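Long-range contacts in chorismate synthase (Campylobacter jejuni, PDB 1SQ1), which probably catalyses the FMNH2-dependent anti-1,4-elimination of phosphate from 5-enolpyruvylshikimate 3-phosphate, yielding chorismate, the branch point of aromatic amino acid biosynthesis: residues V19-I25 with P77-F83; E42-R46 with S128-A133. One frame throughout, in Å; residues are numbered along the deposited sequence.

How the contacts relate
Both contacts are largely buried and form two layers of one sheet-and-helix unit. Contact 1 joins neighbouring strands of an antiparallel sheet; contact 2, nearer the centre of the chain (its centre about 11 Å away, against about 19 Å for contact 1), joins helices 36-45 and 128-143. Each helix follows one of these strands, 36-45 after 21-26 and 128-143 after 78-82, so the segments of the two contacts alternate in sequence. The layers touch where V21 CG2 lies 3.6 Å from V129 CG1 and V82 CG2 lies 3.7 Å from L43 CD1. Contact 1 is held by backbone hydrogen bonds and has exposed residues at one end, whereas contact 2 relies on apolar side chains and one arginine-serine hydrogen bond.

Contact 1: residues V19-I25 with P77-F83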
loop_
_atom_site.group_PDB
_atom_site.type_symbol
_atom_site.label_atom_id
_atom_site.label_comp_id
_atom_site.label_asym_id
_atom_site.label_seq_id
_atom_site.Cartn_x
_atom_site.Cartn_y
_atom_site.Cartn_z
ATOM N N VAL A 19 0.518 27.918 -12.675
ATOM C CA VAL A 19 0.970 28.976 -11.777
ATOM C C VAL A 19 2.106 28.438 -10.903
ATOM O O VAL A 19 3.107 29.124 -10.667
ATOM C CB VAL A 19 -0.185 29.482 -10.876
ATOM C CG1 VAL A 19 0.321 30.545 -9.917
ATOM C CG2 VAL A 19 -1.305 30.054 -11.743
ATOM N N ALA A 20 1.947 27.202 -10.434
ATOM C CA ALA A 20 2.960 26.564 -9.599
ATOM C C ALA A 20 2.640 25.092 -9.320
ATOM O O ALA A 20 1.495 24.653 -9.436
ATOM C CB ALA A 20 3.103 27.331 -8.289
ATOM N N VAL A 21 3.668 24.334 -8.967
ATOM C CA VAL A 21 3.508 22.923 -8.650
ATOM C C VAL A 21 3.748 22.750 -7.153
ATOM O O VAL A 21 4.106 23.704 -6.460
ATOM C CB VAL A 21 4.527 22.059 -9.415
ATOM C CG1 VAL A 21 4.340 22.233 -10.905
ATOM C CG2 VAL A 21 5.939 22.447 -9.017
ATOM N N GLY A 22 3.555 21.538 -6.648
ATOM C CA GLY A 22 3.770 21.308 -5.230
ATOM C C GLY A 22 3.969 19.848 -4.896
ATOM O O GLY A 22 3.471 18.971 -5.606
ATOM N N CYS A 23 4.713 19.579 -3.828
ATOM C CA CYS A 23 4.941 18.204 -3.414
ATOM C C CYS A 23 4.769 18.052 -1.907
ATOM O O CYS A 23 4.724 19.041 -1.172
ATOM C CB CYS A 23 6.330 17.720 -3.846
ATOM S SG CYS A 23 7.727 18.183 -2.817
ATOM N N ILE A 24 4.630 16.808 -1.461
ATOM C CA ILE A 24 4.462 16.502 -0.047
ATOM C C ILE A 24 5.382 15.331 0.260
ATOM O O ILE A 24 5.339 14.312 -0.424
ATOM C CB ILE A 24 2.992 16.085 0.276
ATOM C CG1 ILE A 24 2.017 17.168 -0.176
ATOM C CG2 ILE A 24 2.809 15.885 1.769
ATOM C CD1 ILE A 24 2.222 18.500 0.516
ATOM N N ILE A 25 6.245 15.477 1.254
ATOM C CA ILE A 25 7.115 14.374 1.616
ATOM C C ILE A 25 6.677 13.938 3.003
ATOM O O ILE A 25 6.797 14.683 3.978
ATOM C CB ILE A 25 8.597 14.771 1.663
ATOM C CG1 ILE A 25 9.063 15.274 0.296
ATOM C CG2 ILE A 25 9.420 13.575 2.085
ATOM C CD1 ILE A 25 8.924 16.782 0.092
ATOM N N PRO A 77 4.546 15.602 7.713
ATOM C CA PRO A 77 4.599 15.843 6.268
ATOM C C PRO A 77 5.125 17.236 5.949
ATOM O O PRO A 77 4.644 18.232 6.486
ATOM C CB PRO A 77 3.150 15.634 5.825
ATOM C CG PRO A 77 2.368 15.847 7.071
ATOM C CD PRO A 77 3.197 15.168 8.106
ATOM N N ILE A 78 6.116 17.291 5.069
ATOM C CA ILE A 78 6.751 18.541 4.678
ATOM C C ILE A 78 6.146 19.086 3.397
ATOM O O ILE A 78 6.557 18.706 2.312
ATOM C CB ILE A 78 8.258 18.305 4.470
ATOM C CG1 ILE A 78 8.858 17.768 5.766
ATOM C CG2 ILE A 78 8.948 19.580 4.037
ATOM C CD1 ILE A 78 10.259 17.290 5.627
ATOM N N ALA A 79 5.169 19.976 3.505
ATOM C CA ALA A 79 4.571 20.513 2.290
ATOM C C ALA A 79 5.464 21.585 1.673
ATOM O O ALA A 79 6.132 22.339 2.380
ATOM C CB ALA A 79 3.184 21.075 2.577
ATOM N N ILE A 80 5.483 21.635 0.345
ATOM C CA ILE A 80 6.297 22.605 -0.378
ATOM C C ILE A 80 5.594 23.047 -1.658
ATOM O O ILE A 80 4.943 22.248 -2.335
ATOM C CB ILE A 80 7.687 22.024 -0.745
ATOM C CG1 ILE A 80 8.449 21.626 0.531
ATOM C CG2 ILE A 80 8.464 23.045 -1.554
ATOM C CD1 ILE A 80 9.891 21.162 0.309
ATOM N N VAL A 81 5.719 24.331 -1.976
ATOM C CA VAL A 81 5.102 24.881 -3.174
ATOM C C VAL A 81 6.145 25.721 -3.892
ATOM O O VAL A 81 6.826 26.541 -3.270
ATOM C CB VAL A 81 3.893 25.784 -2.839
ATOM C CG1 VAL A 81 3.109 26.081 -4.107
ATOM C CG2 VAL A 81 3.005 25.118 -1.812
ATOM N N VAL A 82 6.268 25.518 -5.199
ATOM C CA VAL A 82 7.239 26.246 -5.999
ATOM C C VAL A 82 6.548 26.962 -7.146
ATOM O O VAL A 82 5.707 26.382 -7.815
ATOM C CB VAL A 82 8.295 25.288 -6.566
ATOM C CG1 VAL A 82 9.291 26.052 -7.404
ATOM C CG2 VAL A 82 9.000 24.574 -5.429
ATOM N N PHE A 83 6.906 28.227 -7.361
ATOM C CA PHE A 83 6.319 29.031 -8.436
ATOM C C PHE A 83 7.272 29.195 -9.621
ATOM O O PHE A 83 7.126 30.114 -10.435
ATOM C CB PHE A 83 5.922 30.419 -7.918
ATOM C CG PHE A 83 4.846 30.394 -6.869
ATOM C CD1 PHE A 83 5.164 30.170 -5.529
ATOM C CD2 PHE A 83 3.508 30.570 -7.225
ATOM C CE1 PHE A 83 4.162 30.118 -4.549
ATOM C CE2 PHE A 83 2.494 30.520 -6.256
ATOM C CZ PHE A 83 2.824 30.293 -4.913
#
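The apolar centre of this antiparallel β pair, neighbours in a sheet that forms an outer layer of the chorismate synthase β-α-β sandwich, is the face that V21, C23 and I25 share with their cross-strand partners V82, I80 and I78. These apolar side chains, aliphatic but for one small cysteine, suit a face covered by helix 128-143, whose V129 and V137 pack against it. On the other face I24 CD1 meets A79 CB at 3.4 Å, and a second subunit packs on both residues. G22 pairs with V81 at a non-hydrogen-bonded site; G22 CA lies 3.3 Å from I80 O, which a β-carbon would crowd. Toward the exposed end, A20 CB sits over one face of the F83 ring in the model. Backbone hydrogen bonds join the edges: V82 N to V21 O, C23 N to I80 O and I80 N to C23 O are each 3.1 Å; V21 N to V82 O is less sure. I25 N to I78 O is weak at 3.4 Å, but I78 N to I25 O is 2.9 Å, and P77 CA adds a CA-H...O contact of 3.4 Å to I25 O.

Contact 2: residues E42-R46 with S128-A133; sequences ELDKR and SVARVA
E42-K45 belong to the C-terminal part of helix 36-45, with K45 N bonded to E42 O at 2.9 Å, and R46 then turns extended (phi/psi -66/139°). Residues 128-133 are helical throughout. The two backbones come nearest at L43 and V132, 6.3 Å between CA atoms. E42 points its CB toward the partner (chi1 t, chi2 p), so that its CG lies 4.1 Å from V132 CG1, while its OE1 forms a salt bridge with R337 of helix 325-346. L43 (m, t) starts sideways, but its tip swings in: CD2 is 3.8 Å from V132 CG1, 4.0 Å from V129 CG1 and 4.4 Å from A133 CB. The i, i+3, i+4 spacing puts these three small or branched residues on one side of their helix, a surface that a leucine tip fits. R46, predicted to bind NADP(+), directs its CB toward the helix (p, t, m). Its aliphatic CD rests 3.9 Å from V132 CG2, V129 CG2 lies over one face of the guanidinium, 3.5 Å from CZ, and NE donates at 3.2 Å and 165° to OG of S128 (chi1 t). This is helix-helix packing, with the residue that follows the first helix, R46, laid against the second and tied to S128. Helix 128-143 lies against strands 21-26 and 78-82 through V129, which touches V21 and V82; L43 also touches V82, while S128 meets R327 and V331 of helix 325-346.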
loop_
_atom_site.group_PDB
_atom_site.type_symbol
_atom_site.label_atom_id
_atom_site.label_comp_id
_atom_site.label_asym_id
_atom_site.label_seq_id
_atom_site.Cartn_x
_atom_site.Cartn_y
_atom_site.Cartn_z
ATOM N N GLU A 42 19.187 23.190 -5.710
ATOM C CA GLU A 42 18.923 22.048 -6.559
ATOM C C GLU A 42 17.851 22.411 -7.566
ATOM O O GLU A 42 17.951 22.062 -8.742
ATOM C CB GLU A 42 18.475 20.852 -5.724
ATOM C CG GLU A 42 18.856 19.523 -6.340
ATOM C CD GLU A 42 20.360 19.283 -6.323
ATOM O OE1 GLU A 42 20.813 18.272 -6.896
ATOM O OE2 GLU A 42 21.096 20.098 -5.730
ATOM N N LEU A 43 16.825 23.123 -7.114
ATOM C CA LEU A 43 15.753 23.515 -8.020
ATOM C C LEU A 43 16.291 24.381 -9.164
ATOM O O LEU A 43 15.743 24.365 -10.270
ATOM C CB LEU A 43 14.642 24.260 -7.264
ATOM C CG LEU A 43 13.622 23.403 -6.511
ATOM C CD1 LEU A 43 12.631 24.294 -5.795
ATOM C CD2 LEU A 43 12.894 22.497 -7.489
ATOM N N ASP A 44 17.372 25.115 -8.902
ATOM C CA ASP A 44 17.968 25.983 -9.916
ATOM C C ASP A 44 18.797 25.217 -10.945
ATOM O O ASP A 44 19.138 25.752 -12.005
ATOM C CB ASP A 44 18.829 27.075 -9.264
ATOM C CG ASP A 44 18.002 28.067 -8.452
ATOM O OD1 ASP A 44 16.845 28.352 -8.834
ATOM O OD2 ASP A 44 18.515 28.581 -7.439
ATOM N N LYS A 45 19.118 23.963 -10.636
ATOM C CA LYS A 45 19.890 23.138 -11.557
ATOM C C LYS A 45 19.024 22.714 -12.738
ATOM O O LYS A 45 19.464 22.790 -13.888
ATOM C CB LYS A 45 20.454 21.901 -10.848
ATOM C CG LYS A 45 21.825 22.113 -10.224
ATOM C CD LYS A 45 22.508 20.784 -9.942
ATOM C CE LYS A 45 23.958 20.979 -9.531
ATOM N NZ LYS A 45 24.660 19.682 -9.305
ATOM N N ARG A 46 17.797 22.274 -12.465
ATOM C CA ARG A 46 16.909 21.868 -13.551
ATOM C C ARG A 46 16.557 23.100 -14.398
ATOM O O ARG A 46 16.318 24.185 -13.859
ATOM C CB ARG A 46 15.632 21.226 -13.003
ATOM C CG ARG A 46 14.715 22.180 -12.275
ATOM C CD ARG A 46 13.347 21.561 -12.063
ATOM N NE ARG A 46 12.638 21.304 -13.316
ATOM C CZ ARG A 46 12.123 22.247 -14.101
ATOM N NH1 ARG A 46 12.237 23.529 -13.774
ATOM N NH2 ARG A 46 11.474 21.906 -15.208
ATOM N N SER A 128 8.392 17.496 -12.925
ATOM C CA SER A 128 9.836 17.631 -12.852
ATOM C C SER A 128 10.285 18.511 -11.682
ATOM O O SER A 128 11.170 18.124 -10.915
ATOM C CB SER A 128 10.345 18.212 -14.171
ATOM O OG SER A 128 11.752 18.351 -14.166
ATOM N N VAL A 129 9.669 19.689 -11.550
ATOM C CA VAL A 129 9.993 20.634 -10.475
ATOM C C VAL A 129 9.746 20.010 -9.102
ATOM O O VAL A 129 10.564 20.139 -8.186
ATOM C CB VAL A 129 9.140 21.911 -10.577
ATOM C CG1 VAL A 129 9.458 22.846 -9.414
ATOM C CG2 VAL A 129 9.399 22.596 -11.902
ATOM N N ALA A 130 8.603 19.344 -8.968
ATOM C CA ALA A 130 8.242 18.691 -7.725
ATOM C C ALA A 130 9.226 17.558 -7.407
ATOM O O ALA A 130 9.810 17.531 -6.328
ATOM C CB ALA A 130 6.815 18.157 -7.818
ATOM N N ARG A 131 9.424 16.639 -8.350
ATOM C CA ARG A 131 10.326 15.515 -8.138
ATOM C C ARG A 131 11.657 16.000 -7.586
ATOM O O ARG A 131 12.246 15.359 -6.719
ATOM C CB ARG A 131 10.548 14.768 -9.452
ATOM C CG ARG A 131 9.285 14.651 -10.308
ATOM C CD ARG A 131 9.540 13.972 -11.650
ATOM N NE ARG A 131 9.752 12.535 -11.528
ATOM C CZ ARG A 131 8.928 11.612 -12.011
ATOM N NH1 ARG A 131 9.207 10.324 -11.849
ATOM N NH2 ARG A 131 7.831 11.973 -12.661
ATOM N N VAL A 132 12.134 17.135 -8.093
ATOM C CA VAL A 132 13.398 17.713 -7.627
ATOM C C VAL A 132 13.274 18.212 -6.173
ATOM O O VAL A 132 14.080 17.837 -5.317
ATOM C CB VAL A 132 13.844 18.879 -8.543
ATOM C CG1 VAL A 132 15.163 19.472 -8.051
ATOM C CG2 VAL A 132 13.998 18.376 -9.960
ATOM N N ALA A 133 12.277 19.044 -5.886
ATOM C CA ALA A 133 12.098 19.525 -4.521
ATOM C C ALA A 133 12.130 18.339 -3.560
ATOM O O ALA A 133 12.960 18.284 -2.649
ATOM C CB ALA A 133 10.777 20.260 -4.386
#